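Local coordinates for protein polyketide biosynthesis enoyl-CoA isomerase PksI (Bacillus subtilis, PDB 4Q1K) that catalyses decarboxylation of a carrier-tethered 3-methylglutaconyl group to 3-methylcrotonyl during biosynthesis of the polyketide antibiotic bacillaene, working as a homotrimer of the crotonase family, at residues 60-63 and 64-68; 139-142 and 143-146; 102-105 and 106-109; 169-172 and 173-177. The protein carries 1 engineered substitution. All coordinates share one frame; numbering follows the deposited sequence.

Contact 1. Residues 60-63 and 64-68; sequences FEYI and RQNPK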
loop_
_atom_site.group_PDB
_atom_site.type_symbol
_atom_site.label_atom_id
_atom_site.label_comp_id
_atom_site.label_asym_id
_atom_site.label_seq_id
_atom_site.Cartn_x
_atom_site.Cartn_y
_atom_site.Cartn_z
ATOM N N PHE B 60 20.506 -10.567 -19.987
ATOM C CA PHE B 60 20.862 -9.753 -18.793
ATOM C C PHE B 60 22.347 -9.641 -18.448
ATOM O O PHE B 60 22.838 -8.615 -17.978
ATOM C CB PHE B 60 19.993 -10.121 -17.582
ATOM C CG PHE B 60 18.571 -9.460 -17.678
ATOM C CD1 PHE B 60 18.373 -8.166 -17.202
ATOM C CD2 PHE B 60 17.502 -10.114 -18.338
ATOM C CE1 PHE B 60 17.088 -7.528 -17.301
ATOM C CE2 PHE B 60 16.225 -9.465 -18.422
ATOM C CZ PHE B 60 16.075 -8.168 -17.918
ATOM N N GLU B 61 23.064 -10.710 -18.746
ATOM C CA GLU B 61 24.547 -10.667 -18.601
ATOM C C GLU B 61 25.138 -9.757 -19.608
ATOM O O GLU B 61 26.037 -8.985 -19.289
ATOM C CB GLU B 61 25.127 -12.083 -18.713
ATOM C CG GLU B 61 26.639 -12.112 -18.459
ATOM C CD GLU B 61 27.019 -11.671 -17.034
ATOM O OE1 GLU B 61 26.146 -11.614 -16.112
ATOM O OE2 GLU B 61 28.212 -11.328 -16.847
ATOM N N TYR B 62 24.662 -9.827 -20.873
ATOM C CA TYR B 62 25.087 -8.851 -21.844
ATOM C C TYR B 62 24.907 -7.395 -21.370
ATOM O O TYR B 62 25.789 -6.505 -21.535
ATOM C CB TYR B 62 24.326 -9.023 -23.140
ATOM C CG TYR B 62 24.736 -8.006 -24.140
ATOM C CD1 TYR B 62 25.914 -8.201 -24.884
ATOM C CD2 TYR B 62 23.989 -6.864 -24.373
ATOM C CE1 TYR B 62 26.307 -7.286 -25.840
ATOM C CE2 TYR B 62 24.417 -5.927 -25.317
ATOM C CZ TYR B 62 25.545 -6.174 -26.046
ATOM O OH TYR B 62 25.962 -5.275 -26.998
ATOM N N ILE B 63 23.735 -7.132 -20.837
ATOM C CA ILE B 63 23.441 -5.768 -20.319
ATOM C C ILE B 63 24.406 -5.412 -19.158
ATOM O O ILE B 63 24.951 -4.310 -19.109
ATOM C CB ILE B 63 21.938 -5.673 -19.858
ATOM C CG1 ILE B 63 21.064 -5.788 -21.119
ATOM C CG2 ILE B 63 21.688 -4.351 -19.042
ATOM C CD1 ILE B 63 19.576 -6.055 -20.785
ATOM N N ARG B 64 24.666 -6.387 -18.293
ATOM C CA ARG B 64 25.631 -6.215 -17.214
ATOM C C ARG B 64 27.058 -5.978 -17.724
ATOM O O ARG B 64 27.842 -5.290 -17.070
ATOM C CB ARG B 64 25.605 -7.424 -16.278
ATOM C CG ARG B 64 26.688 -7.408 -15.212
ATOM C CD ARG B 64 26.555 -8.594 -14.271
ATOM N NE ARG B 64 25.418 -8.451 -13.368
ATOM C CZ ARG B 64 24.278 -9.123 -13.490
ATOM N NH1 ARG B 64 24.120 -9.989 -14.481
ATOM N NH2 ARG B 64 23.295 -8.929 -12.620
ATOM N N GLN B 65 27.398 -6.547 -18.879
ATOM C CA GLN B 65 28.782 -6.414 -19.423
ATOM C C GLN B 65 28.954 -5.155 -20.230
ATOM O O GLN B 65 30.092 -4.829 -20.635
ATOM C CB GLN B 65 29.171 -7.631 -20.273
ATOM C CG GLN B 65 29.260 -8.922 -19.466
ATOM C CD GLN B 65 30.196 -8.768 -18.259
ATOM O OE1 GLN B 65 31.280 -8.179 -18.365
ATOM N NE2 GLN B 65 29.781 -9.280 -17.108
ATOM N N ASN B 66 27.864 -4.434 -20.512
ATOM C CA ASN B 66 27.872 -3.311 -21.452
ATOM C C ASN B 66 27.216 -2.147 -20.776
ATOM O O ASN B 66 26.064 -1.846 -21.067
ATOM C CB ASN B 66 27.218 -3.700 -22.797
ATOM C CG ASN B 66 28.056 -4.743 -23.562
ATOM O OD1 ASN B 66 27.877 -5.982 -23.419
ATOM N ND2 ASN B 66 29.054 -4.257 -24.309
ATOM N N PRO B 67 27.964 -1.478 -19.861
ATOM C CA PRO B 67 27.326 -0.509 -18.943
ATOM C C PRO B 67 27.118 0.854 -19.568
ATOM O O PRO B 67 27.585 1.827 -19.022
ATOM C CB PRO B 67 28.322 -0.414 -17.747
ATOM C CG PRO B 67 29.686 -0.801 -18.350
ATOM C CD PRO B 67 29.393 -1.743 -19.488
ATOM N N LYS B 68 26.380 0.940 -20.679
ATOM C CA LYS B 68 26.104 2.198 -21.359
ATOM C C LYS B 68 24.634 2.480 -21.405
ATOM O O LYS B 68 24.287 3.561 -21.777
ATOM C CB LYS B 68 26.565 2.168 -22.824
ATOM C CG LYS B 68 25.888 1.155 -23.702
ATOM C CD LYS B 68 26.271 1.535 -25.141
ATOM C CE LYS B 68 25.365 0.891 -26.177
ATOM N NZ LYS B 68 25.720 1.424 -27.517
#

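Contact 2. Residues 139-142 and 143-146; sequences ILSR and ESVY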
loop_
_atom_site.group_PDB
_atom_site.type_symbol
_atom_site.label_atom_id
_atom_site.label_comp_id
_atom_site.label_asym_id
_atom_site.label_seq_id
_atom_site.Cartn_x
_atom_site.Cartn_y
_atom_site.Cartn_z
ATOM N N ILE B 139 4.035 -2.424 -16.604
ATOM C CA ILE B 139 2.841 -1.893 -17.329
ATOM C C ILE B 139 2.022 -3.107 -17.738
ATOM O O ILE B 139 2.592 -4.037 -18.269
ATOM C CB ILE B 139 3.318 -1.223 -18.663
ATOM C CG1 ILE B 139 4.283 -0.051 -18.351
ATOM C CG2 ILE B 139 2.085 -0.664 -19.425
ATOM C CD1 ILE B 139 5.198 0.261 -19.584
ATOM N N LEU B 140 0.724 -3.133 -17.508
ATOM C CA LEU B 140 -0.079 -4.253 -17.903
ATOM C C LEU B 140 -0.963 -3.912 -19.117
ATOM O O LEU B 140 -1.209 -2.736 -19.373
ATOM C CB LEU B 140 -1.051 -4.653 -16.774
ATOM C CG LEU B 140 -0.436 -4.893 -15.380
ATOM C CD1 LEU B 140 -1.612 -5.273 -14.425
ATOM C CD2 LEU B 140 0.647 -5.967 -15.437
ATOM N N SER B 141 -1.441 -4.968 -19.794
ATOM C CA SER B 141 -2.415 -4.823 -20.857
ATOM C C SER B 141 -3.831 -5.110 -20.310
ATOM O O SER B 141 -4.097 -6.050 -19.550
ATOM C CB SER B 141 -2.110 -5.870 -21.940
ATOM O OG SER B 141 -3.337 -6.340 -22.533
ATOM N N ARG B 142 -4.777 -4.256 -20.697
ATOM C CA ARG B 142 -6.090 -4.386 -20.177
ATOM C C ARG B 142 -6.749 -5.753 -20.460
ATOM O O ARG B 142 -7.539 -6.277 -19.624
ATOM C CB ARG B 142 -6.916 -3.254 -20.899
ATOM C CG ARG B 142 -8.222 -2.951 -20.186
ATOM C CD ARG B 142 -8.977 -1.712 -20.769
ATOM N NE ARG B 142 -8.257 -0.419 -20.685
ATOM C CZ ARG B 142 -8.608 0.637 -21.435
ATOM N NH1 ARG B 142 -9.620 0.540 -22.294
ATOM N NH2 ARG B 142 -7.985 1.794 -21.322
ATOM N N GLU B 143 -6.485 -6.292 -21.681
ATOM C CA GLU B 143 -7.211 -7.467 -22.148
ATOM C C GLU B 143 -6.419 -8.781 -21.895
ATOM O O GLU B 143 -6.961 -9.869 -22.059
ATOM C CB GLU B 143 -7.646 -7.285 -23.637
ATOM C CG GLU B 143 -6.513 -7.235 -24.650
ATOM C CD GLU B 143 -6.038 -5.795 -24.919
ATOM O OE1 GLU B 143 -5.437 -5.141 -23.963
ATOM O OE2 GLU B 143 -6.263 -5.287 -26.045
ATOM N N SER B 144 -5.207 -8.660 -21.346
ATOM C CA SER B 144 -4.413 -9.863 -21.003
ATOM C C SER B 144 -4.759 -10.409 -19.640
ATOM O O SER B 144 -5.275 -9.630 -18.750
ATOM C CB SER B 144 -2.947 -9.479 -21.025
ATOM O OG SER B 144 -2.625 -9.175 -22.436
ATOM N N VAL B 145 -4.382 -11.667 -19.408
ATOM C CA VAL B 145 -4.614 -12.365 -18.126
ATOM C C VAL B 145 -3.365 -12.428 -17.269
ATOM O O VAL B 145 -2.287 -12.654 -17.788
ATOM C CB VAL B 145 -5.194 -13.743 -18.389
ATOM C CG1 VAL B 145 -5.302 -14.505 -17.088
ATOM C CG2 VAL B 145 -6.609 -13.537 -18.939
ATOM N N TYR B 146 -3.506 -12.133 -15.971
ATOM C CA TYR B 146 -2.350 -12.156 -15.018
ATOM C C TYR B 146 -2.735 -13.075 -13.886
ATOM O O TYR B 146 -3.826 -12.979 -13.360
ATOM C CB TYR B 146 -1.990 -10.760 -14.507
ATOM C CG TYR B 146 -1.624 -9.888 -15.730
ATOM C CD1 TYR B 146 -0.391 -10.014 -16.356
ATOM C CD2 TYR B 146 -2.573 -8.987 -16.268
ATOM C CE1 TYR B 146 -0.114 -9.310 -17.543
ATOM C CE2 TYR B 146 -2.306 -8.267 -17.423
ATOM C CZ TYR B 146 -1.070 -8.475 -18.086
ATOM O OH TYR B 146 -0.754 -7.760 -19.181
#

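Contact 3. Residues 102-105 and 106-109; sequences DDNL and YSLA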
loop_
_atom_site.group_PDB
_atom_site.type_symbol
_atom_site.label_atom_id
_atom_site.label_comp_id
_atom_site.label_asym_id
_atom_site.label_seq_id
_atom_site.Cartn_x
_atom_site.Cartn_y
_atom_site.Cartn_z
ATOM N N ASP B 102 17.088 -23.316 -9.050
ATOM C CA ASP B 102 18.151 -23.901 -9.876
ATOM C C ASP B 102 18.616 -22.947 -10.968
ATOM O O ASP B 102 19.816 -22.793 -11.225
ATOM C CB ASP B 102 17.765 -25.271 -10.451
ATOM C CG ASP B 102 17.817 -26.386 -9.391
ATOM O OD1 ASP B 102 18.337 -26.188 -8.270
ATOM O OD2 ASP B 102 17.316 -27.459 -9.677
ATOM N N ASP B 103 17.669 -22.278 -11.602
ATOM C CA ASP B 103 18.011 -21.302 -12.602
ATOM C C ASP B 103 17.286 -20.124 -12.043
ATOM O O ASP B 103 16.135 -20.248 -11.675
ATOM C CB ASP B 103 17.400 -21.698 -13.960
ATOM C CG ASP B 103 18.239 -22.753 -14.697
ATOM O OD1 ASP B 103 19.444 -22.515 -14.963
ATOM O OD2 ASP B 103 17.685 -23.821 -15.008
ATOM N N ASN B 104 17.954 -19.010 -11.857
ATOM C CA ASN B 104 17.216 -17.922 -11.271
ATOM C C ASN B 104 16.791 -16.968 -12.402
ATOM O O ASN B 104 17.631 -16.338 -13.027
ATOM C CB ASN B 104 18.014 -17.213 -10.182
ATOM C CG ASN B 104 17.368 -15.925 -9.769
ATOM O OD1 ASN B 104 16.326 -15.531 -10.334
ATOM N ND2 ASN B 104 17.975 -15.239 -8.829
ATOM N N LEU B 105 15.509 -16.943 -12.723
ATOM C CA LEU B 105 15.019 -16.006 -13.684
ATOM C C LEU B 105 14.198 -14.977 -12.901
ATOM O O LEU B 105 13.980 -13.888 -13.379
ATOM C CB LEU B 105 14.135 -16.680 -14.733
ATOM C CG LEU B 105 14.791 -17.846 -15.480
ATOM C CD1 LEU B 105 13.787 -18.691 -16.275
ATOM C CD2 LEU B 105 15.831 -17.207 -16.401
ATOM N N TYR B 106 13.741 -15.317 -11.694
ATOM C CA TYR B 106 12.784 -14.412 -11.007
ATOM C C TYR B 106 13.389 -13.057 -10.701
ATOM O O TYR B 106 12.688 -12.055 -10.750
ATOM C CB TYR B 106 12.246 -15.007 -9.682
ATOM C CG TYR B 106 13.287 -15.601 -8.775
ATOM C CD1 TYR B 106 13.669 -16.944 -8.935
ATOM C CD2 TYR B 106 13.834 -14.856 -7.713
ATOM C CE1 TYR B 106 14.610 -17.513 -8.116
ATOM C CE2 TYR B 106 14.785 -15.414 -6.900
ATOM C CZ TYR B 106 15.147 -16.764 -7.121
ATOM O OH TYR B 106 16.094 -17.358 -6.343
ATOM N N SER B 107 14.686 -13.019 -10.417
ATOM C CA SER B 107 15.263 -11.767 -9.912
ATOM C C SER B 107 16.106 -11.051 -10.976
ATOM O O SER B 107 16.825 -10.135 -10.675
ATOM C CB SER B 107 16.082 -11.984 -8.664
ATOM O OG SER B 107 17.254 -12.739 -8.900
ATOM N N LEU B 108 16.023 -11.489 -12.233
ATOM C CA LEU B 108 16.763 -10.790 -13.278
ATOM C C LEU B 108 16.609 -9.278 -13.244
ATOM O O LEU B 108 17.630 -8.574 -13.404
ATOM C CB LEU B 108 16.319 -11.251 -14.694
ATOM C CG LEU B 108 16.715 -12.721 -15.061
ATOM C CD1 LEU B 108 15.969 -13.123 -16.318
ATOM C CD2 LEU B 108 18.215 -12.851 -15.255
ATOM N N ALA B 109 15.364 -8.738 -13.137
ATOM C CA ALA B 109 15.250 -7.329 -13.331
ATOM C C ALA B 109 15.685 -6.570 -12.058
ATOM O O ALA B 109 16.152 -5.456 -12.124
ATOM C CB ALA B 109 13.776 -6.986 -13.654
#

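Contact 4. Residues 169-172 and 173-177; sequences LGFS and LAQEI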
loop_
_atom_site.group_PDB
_atom_site.type_symbol
_atom_site.label_atom_id
_atom_site.label_comp_id
_atom_site.label_asym_id
_atom_site.label_seq_id
_atom_site.Cartn_x
_atom_site.Cartn_y
_atom_site.Cartn_z
ATOM N N LEU B 169 1.886 -4.936 -5.176
ATOM C CA LEU B 169 0.409 -4.777 -5.273
ATOM C C LEU B 169 -0.187 -4.563 -3.913
ATOM O O LEU B 169 -1.419 -4.293 -3.841
ATOM C CB LEU B 169 -0.266 -6.016 -5.817
ATOM C CG LEU B 169 0.209 -6.268 -7.220
ATOM C CD1 LEU B 169 -0.505 -7.454 -7.873
ATOM C CD2 LEU B 169 -0.064 -4.965 -7.967
ATOM N N GLY B 170 0.601 -4.656 -2.848
ATOM C CA GLY B 170 0.012 -4.299 -1.528
ATOM C C GLY B 170 -0.380 -5.584 -0.805
ATOM O O GLY B 170 -0.657 -6.601 -1.435
ATOM N N PHE B 171 -0.340 -5.545 0.529
ATOM C CA PHE B 171 -0.598 -6.703 1.356
ATOM C C PHE B 171 -1.955 -7.364 1.068
ATOM O O PHE B 171 -2.033 -8.567 0.845
ATOM C CB PHE B 171 -0.611 -6.257 2.882
ATOM C CG PHE B 171 -0.791 -7.479 3.772
ATOM C CD1 PHE B 171 0.311 -8.268 4.080
ATOM C CD2 PHE B 171 -2.075 -7.892 4.224
ATOM C CE1 PHE B 171 0.196 -9.430 4.892
ATOM C CE2 PHE B 171 -2.214 -9.068 4.988
ATOM C CZ PHE B 171 -1.085 -9.808 5.356
ATOM N N SER B 172 -3.014 -6.564 1.037
ATOM C CA SER B 172 -4.336 -7.135 0.965
ATOM C C SER B 172 -4.609 -7.819 -0.353
ATOM O O SER B 172 -5.059 -8.997 -0.415
ATOM C CB SER B 172 -5.372 -5.964 1.225
ATOM O OG SER B 172 -6.668 -6.563 1.222
ATOM N N LEU B 173 -4.374 -7.127 -1.459
ATOM C CA LEU B 173 -4.626 -7.839 -2.734
ATOM C C LEU B 173 -3.719 -9.005 -2.898
ATOM O O LEU B 173 -4.117 -10.023 -3.487
ATOM C CB LEU B 173 -4.408 -6.867 -3.921
ATOM C CG LEU B 173 -4.916 -7.299 -5.301
ATOM C CD1 LEU B 173 -6.383 -7.538 -5.225
ATOM C CD2 LEU B 173 -4.615 -6.123 -6.258
ATOM N N ALA B 174 -2.489 -8.910 -2.435
ATOM C CA ALA B 174 -1.620 -10.069 -2.506
ATOM C C ALA B 174 -2.192 -11.314 -1.810
ATOM O O ALA B 174 -1.911 -12.427 -2.276
ATOM C CB ALA B 174 -0.198 -9.759 -1.973
ATOM N N GLN B 175 -2.890 -11.140 -0.670
ATOM C CA GLN B 175 -3.405 -12.335 0.020
ATOM C C GLN B 175 -4.294 -13.106 -0.982
ATOM O O GLN B 175 -4.241 -14.300 -1.058
ATOM C CB GLN B 175 -4.251 -12.015 1.240
ATOM C CG GLN B 175 -3.609 -11.087 2.262
ATOM C CD GLN B 175 -2.200 -11.594 2.615
ATOM O OE1 GLN B 175 -1.139 -11.156 2.046
ATOM N NE2 GLN B 175 -2.182 -12.563 3.494
ATOM N N GLU B 176 -5.222 -12.363 -1.626
ATOM C CA GLU B 176 -6.192 -13.004 -2.465
ATOM C C GLU B 176 -5.473 -13.606 -3.665
ATOM O O GLU B 176 -5.748 -14.755 -4.072
ATOM C CB GLU B 176 -7.163 -11.846 -2.925
ATOM C CG GLU B 176 -8.221 -12.347 -3.854
ATOM C CD GLU B 176 -9.048 -11.154 -4.395
ATOM O OE1 GLU B 176 -9.493 -10.348 -3.573
ATOM O OE2 GLU B 176 -9.217 -11.040 -5.631
ATOM N N ILE B 177 -4.599 -12.806 -4.286
ATOM C CA ILE B 177 -3.859 -13.335 -5.464
ATOM C C ILE B 177 -3.061 -14.604 -5.179
ATOM O O ILE B 177 -3.117 -15.568 -5.948
ATOM C CB ILE B 177 -2.870 -12.261 -6.025
ATOM C CG1 ILE B 177 -3.745 -11.167 -6.711
ATOM C CG2 ILE B 177 -1.756 -12.815 -6.968
ATOM C CD1 ILE B 177 -2.947 -9.838 -7.039
HETATM O O HOH W 1 -3.368 -4.532 -1.730
#

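Contact 1. Residues 60-63 and 64-68
Phe60 starts the contact through its backbone: its O accepts the helical bond from Arg64 N at 2.9 Å, while the ring turns inward to pack on Cys112. This is the last turn of helix 50-65, which connects the parallel strands 34-39 and 71-75 in a beta-alpha-beta crossover. Glu61 does most of the side-chain work. Its CG lies anti to the backbone N (chi1 -175°) and the chain then bends at chi2, which brings the carboxylate round to the residues three and four further on, where its two oxygens take different partners. OE1 makes a salt bridge with Arg64 NH1 at 3.1 Å, met on the syn side but 30° out of the carboxylate plane. OE2 accepts from Gln65 NE2 at 2.6 Å, and this donor stands above the carboxylate plane. The backbone of Glu61 adds a bond of its own, Gln65 N to Glu61 O at 2.8 Å. The Asn66 amide covers one face of the Tyr62 ring, offset toward the rim, the planes 31° apart. Ile63 points its side chain into the protein, onto Ile35 and Val37, while its O takes Asn66 N at 3.2 Å from well above the carbonyl plane. The chain then leaves the helix through an inverse gamma turn centred on Pro67. With one carboxylate gripped by a guanidinium and an amide, the negative charge of Glu61 is probably stabilised and its rotation restricted at this partly buried helix end.

Contact 2. Residues 139-142 and 143-146
Ser141 OG meets two side chains of the segment that follows, Glu143 and Ser144, at the tight connection by which strand 137-141 of the main crotonase-fold sheet passes into strand 145-147 of a smaller three-stranded sheet. Ser141 OG donates to Glu143 OE1 at 2.8 Å, approaching from above the carboxylate plane. The acid can reach back because its CG sits between the backbone N and the carbonyl carbon (chi1 67°) and the chain bends again at chi2. Ser144 OG lies 2.9 Å from Ser141 OG, and Ser144 N adds weak bonds to both Ser141 OG and Ser141 O, so besides its bond to Glu143, Ser141 OG has Ser144 near it by OG and, weakly, by N. Beyond this polar knot comes an apolar layer: Leu140 and Tyr146 run antiparallel alongside one another, and Leu140 CB comes within 3.9 Å of Tyr146 CE2. The next shell fixes these groups. Arg201 binds the turn twice, its backbone N to Glu143 OE1 and its NH2 to Ser144 OG. Leu189 of helix 186-192 packs on both Leu140 and Tyr146. A bond to Met120 O on strand 116-120 fixes the hydroxyl end of the Tyr146 ring, with Ser141 O at the ring edge in plane, while Leu140 CD2 makes a CH-pi contact with one face, 4.0 Å from the centroid of the Tyr146 ring and 12° off its normal.

Contact 3. Residues 102-105 and 106-109
Leu105 to Leu108 form a type I beta turn, closed by a long, weak bond from Leu108 N to Leu105 O (3.4 Å), and the turn leads the loop after helix 87-94 into the short helix 108-111. Ser107 is the N-cap residue, though its hydroxyl makes no capping bond. Asn104, just ahead of the turn, braces it with its side chain. With CG trans to N (chi1 169°), the amide swings over the Tyr106 ring and within reach of Ser107. Asn104 OD1 accepts Ser107 N at 3.0 Å, in the carbonyl plane and on a lone pair, with an N-H...O angle of 166°; Asn104 ND2 donates to Ser107 OG at 2.6 Å. Both ends of the amide are therefore fixed by one residue, and Ser107 OG has a further bond to Asp111. The side chains of Leu105 and Leu108 run alongside each other in the same direction, and both pack against helix 50-65, Leu105 on its Ile57. The Tyr106 side chain comes within about 9 Å of that of the active-site His249. The Asn104 amide stacks on the Tyr106 ring with the planes 15° apart, and OD1 stands 3.2 Å above the plane of the Tyr106 ring, over its centre.

Contact 4. Residues 169-172 and 173-177
Leu173, the first residue of 173-177, meets Leu169 through a water: Leu173 N donates to the water at 2.8 Å, and the water donates in turn to Leu169 O at 2.9 Å. It stands in for a direct bond at the point where helix 161-169 has ended and helix 171-180 begins. Ala174 N makes the first direct backbone bond of the new helix, to Gly170 O at 3.1 Å, and its CB packs on Val165 and Pro166 of the preceding helix. Gln175 N follows with a bond to Phe171 O, also 3.1 Å. The side chain of Gln175 bends at chi2 and lies flat over the Phe171 ring, amide and ring planes only 10° apart; Gln175 CD is 3.5 Å from Phe171 CZ. A chi1 of -176° sets the Phe171 ring beside its own carbonyl carbon, turned along the helix toward Gln175. Glu176 turns to other partners, a salt bridge to Arg192 and a hydrogen bond to Tyr184. Ile177 CD1 closes on Leu169 CD1 at 3.5 Å, the side chains roughly perpendicular to each other. A second subunit also packs here, its Lys168 on Phe171, Phe196 on Ser172, Pro195 on Leu173 and Leu230 on Gln175. Gly170 is the first residue to leave the helical angles of one helix and occupies the N-cap position of the next: a break between consecutive helices at a glycine with positive phi, at the subunit interface of the crotonase trimer.

Contacts 1 and 3 are neighbours: Phe60 packs against Leu108, so the crossover helix 50-65 lies on the turn that starts helix 108-111. Contact 2 joins the two sheets and contact 4 starts helix 171-180; their centres are about 17 Å apart and they do not touch. Contact 1 is the most exposed and the one of the four with a salt bridge between its own segments. Contacts 2, 3 and 4 are buried: hydroxyls and a carboxylate bond in 2, an amide in 3, and apolar and backbone contacts with a water in 4. Amide-on-ring stacking occurs in both 102-109 and 169-177, but a CH-pi contact takes its place in 139-146. Of the four, 169-177 alone touches another subunit, whereas 102-109 lies closest to the active-site histidine.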